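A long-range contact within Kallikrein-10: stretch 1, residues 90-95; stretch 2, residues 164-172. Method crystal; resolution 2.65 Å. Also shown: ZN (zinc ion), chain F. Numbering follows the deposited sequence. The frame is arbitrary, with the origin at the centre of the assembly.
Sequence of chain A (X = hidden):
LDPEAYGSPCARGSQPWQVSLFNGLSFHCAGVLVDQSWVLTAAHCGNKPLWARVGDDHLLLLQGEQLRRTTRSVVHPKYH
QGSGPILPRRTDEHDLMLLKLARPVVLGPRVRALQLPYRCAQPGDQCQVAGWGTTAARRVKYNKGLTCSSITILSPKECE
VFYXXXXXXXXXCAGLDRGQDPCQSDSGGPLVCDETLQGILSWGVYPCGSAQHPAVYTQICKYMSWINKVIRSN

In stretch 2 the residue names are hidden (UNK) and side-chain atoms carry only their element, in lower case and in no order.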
# COMPACT_ATOMS: atom_id res chain seq x y z
N ARG A 90 -5.45 -13.09 -15.93
CA ARG A 90 -5.52 -13.18 -14.47
C ARG A 90 -4.41 -12.41 -13.75
O ARG A 90 -3.28 -12.28 -14.23
CB ARG A 90 -5.53 -14.64 -14.02
CG ARG A 90 -6.94 -15.17 -13.79
CD ARG A 90 -7.86 -14.09 -13.24
NE ARG A 90 -9.26 -14.52 -13.26
CZ ARG A 90 -10.30 -13.71 -13.08
NH1 ARG A 90 -10.12 -12.41 -12.89
NH2 ARG A 90 -11.54 -14.20 -13.11
N THR A 91 -4.76 -11.89 -12.59
CA THR A 91 -3.89 -11.04 -11.80
C THR A 91 -3.64 -11.71 -10.46
O THR A 91 -4.23 -12.75 -10.15
CB THR A 91 -4.54 -9.67 -11.60
OG1 THR A 91 -5.98 -9.82 -11.61
CG2 THR A 91 -4.13 -8.71 -12.70
N ASP A 92 -2.77 -11.11 -9.64
CA ASP A 92 -2.50 -11.68 -8.33
C ASP A 92 -3.73 -11.52 -7.45
O ASP A 92 -4.26 -10.42 -7.30
CB ASP A 92 -1.33 -11.01 -7.62
CG ASP A 92 -0.33 -10.43 -8.56
OD1 ASP A 92 0.55 -11.18 -9.02
OD2 ASP A 92 -0.41 -9.21 -8.79
N GLU A 93 -4.15 -12.61 -6.84
CA GLU A 93 -5.32 -12.55 -5.99
C GLU A 93 -4.93 -12.89 -4.56
O GLU A 93 -4.14 -13.81 -4.32
CB GLU A 93 -6.42 -13.45 -6.56
CG GLU A 93 -6.80 -13.16 -8.06
CD GLU A 93 -6.85 -11.65 -8.50
OE1 GLU A 93 -6.68 -11.38 -9.72
OE2 GLU A 93 -7.07 -10.73 -7.66
N HIS A 94 -5.46 -12.10 -3.61
CA HIS A 94 -5.03 -12.09 -2.21
C HIS A 94 -3.56 -11.67 -2.07
O HIS A 94 -2.83 -12.24 -1.26
CB HIS A 94 -5.23 -13.45 -1.52
CG HIS A 94 -6.66 -13.86 -1.34
ND1 HIS A 94 -7.57 -13.11 -0.63
CD2 HIS A 94 -7.31 -14.98 -1.73
CE1 HIS A 94 -8.74 -13.74 -0.62
NE2 HIS A 94 -8.60 -14.88 -1.28
N ASP A 95 -3.11 -10.67 -2.83
CA ASP A 95 -1.67 -10.40 -2.76
C ASP A 95 -1.46 -9.41 -1.62
O ASP A 95 -1.63 -8.20 -1.77
CB ASP A 95 -1.07 -9.91 -4.08
CG ASP A 95 -1.79 -8.73 -4.67
OD1 ASP A 95 -2.93 -8.44 -4.24
OD2 ASP A 95 -1.21 -8.11 -5.60
N UNK A 164 -13.59 -6.19 -17.13
CA UNK A 164 -14.66 -7.21 -17.17
C UNK A 164 -14.11 -8.61 -16.93
O UNK A 164 -13.24 -9.08 -17.66
c UNK A 164 -13.44 -5.50 -18.42
c UNK A 164 -14.19 -6.37 -19.36
c UNK A 164 -15.25 -7.05 -18.57
N UNK A 165 -14.68 -9.30 -15.95
CA UNK A 165 -14.14 -10.55 -15.49
C UNK A 165 -13.33 -10.44 -14.22
O UNK A 165 -12.70 -11.43 -13.82
N UNK A 166 -13.31 -9.28 -13.58
CA UNK A 166 -12.58 -9.17 -12.32
C UNK A 166 -13.47 -9.66 -11.19
O UNK A 166 -14.67 -9.40 -11.16
c UNK A 166 -13.21 -6.75 -11.80
c UNK A 166 -11.12 -7.72 -10.88
c UNK A 166 -12.07 -7.73 -12.05
N UNK A 167 -12.87 -10.38 -10.25
CA UNK A 167 -13.51 -10.77 -9.00
C UNK A 167 -13.22 -9.69 -7.98
O UNK A 167 -12.05 -9.48 -7.61
c UNK A 167 -13.59 -13.24 -9.47
c UNK A 167 -13.02 -12.15 -8.53
c UNK A 167 -13.43 -12.42 -7.08
N UNK A 168 -14.26 -9.04 -7.46
CA UNK A 168 -13.84 -7.96 -6.60
C UNK A 168 -13.80 -8.40 -5.14
O UNK A 168 -12.79 -8.94 -4.68
c UNK A 168 -14.77 -6.77 -6.74
o UNK A 168 -14.96 -6.19 -5.44
c UNK A 168 -16.11 -7.21 -7.34
N UNK A 169 -14.91 -8.19 -4.45
CA UNK A 169 -15.25 -8.75 -3.15
C UNK A 169 -14.28 -8.41 -2.02
O UNK A 169 -14.67 -7.76 -1.04
o UNK A 169 -17.51 -10.93 -2.67
c UNK A 169 -16.32 -10.93 -2.39
n UNK A 169 -15.84 -11.52 -1.30
c UNK A 169 -15.30 -10.27 -3.30
N UNK A 170 -12.98 -8.63 -2.27
CA UNK A 170 -11.90 -8.34 -1.35
C UNK A 170 -11.06 -7.16 -1.83
O UNK A 170 -10.04 -6.83 -1.21
c UNK A 170 -11.79 -10.59 -0.20
o UNK A 170 -12.55 -10.19 0.65
n UNK A 170 -11.51 -11.88 -0.35
c UNK A 170 -11.07 -9.61 -1.10
N UNK A 171 -11.50 -6.51 -2.92
CA UNK A 171 -10.82 -5.39 -3.54
C UNK A 171 -11.63 -4.14 -3.34
O UNK A 171 -12.83 -4.20 -3.06
c UNK A 171 -10.46 -7.10 -5.39
s UNK A 171 -8.71 -7.54 -5.60
c UNK A 171 -10.64 -5.64 -5.01
c UNK A 171 -8.14 -8.01 -3.97
N UNK A 172 -10.93 -3.01 -3.40
CA UNK A 172 -11.53 -1.71 -3.60
C UNK A 172 -10.84 -1.09 -4.80
O UNK A 172 -9.61 -1.19 -4.93
c UNK A 172 -11.44 -0.84 -2.34
c UNK A 172 -9.81 0.03 -0.68
c UNK A 172 -10.03 -0.90 -1.81
c UNK A 172 -12.33 -1.44 -1.26
ZN ZN F . 0.01 -8.24 -7.25

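Position 164 carries three side-chain carbons that close a ring onto the backbone N, the mark of a proline; Pro164 lies out of reach of stretch 1 and leads the chain into the contact. Position 165 has no side-chain atoms at all. Its carbonyl O receives a hydrogen bond from NH1 of Arg90 at 2.9 Å, and a weak one from NH2 of Arg90 to the same O at 3.1 Å. The phi/psi of 100/7 would jam a CB against the preceding carbonyl O, so this is Gly165.

At position 166 one carbon bears two others, the forked three-carbon side chain of valine. Val166 meets Arg90 through its backbone, with CA 4.1 Å from NH1 of Arg90, while its side chain stays farther off. Position 167 repeats the pattern of one carbon carrying two, but here the CA-to-CB bond points toward stretch 1. It is Val167, in the t rotamer, and its CG2 packs 4.3 Å from NH2 of Arg90.

The first side-chain carbon at position 168 carries one oxygen and one carbon, which identifies a threonine. The Thr168 CA-to-CB bond points away from stretch 1; its carbonyl O instead takes a very short 2.4 Å hydrogen bond from the backbone N of residue 170, which helps to hold the turn. Position 169 has two carbons, the second bearing one oxygen and one nitrogen, in a side chain that does not reach stretch 1. This is Asn169.

The same four atoms recur at position 170, now with CA-to-CB pointing toward stretch 1, and they make this Asn170. Its ND2 lies 3.3 Å from CE1 of His94, at the edge of the imidazole and near its plane, a close contact without a hydrogen bond. Position 171 holds an unbranched chain of two carbons, a sulfur and a terminal carbon: Met171. Although its CA-to-CB bond points sideways, the thioether comes nearer, with SD 4.1 Å from OE2 of Glu93. Position 172 shows four carbons forked at the first, one arm two carbons long, hence Ile172, buried and out of reach of stretch 1.

The contact is small, burying 272 Å² in all, and its polar anchor is a single backbone carbonyl. The Arg90 guanidinium approaches the O of Gly165 edge-on, so both terminal nitrogens can share one acceptor. Farther along, His94 and Glu93 add packing against Asn170 and Met171, with touching residues at least 75 apart in sequence.

Stretch 2 (164-172) PGVVTNNMI
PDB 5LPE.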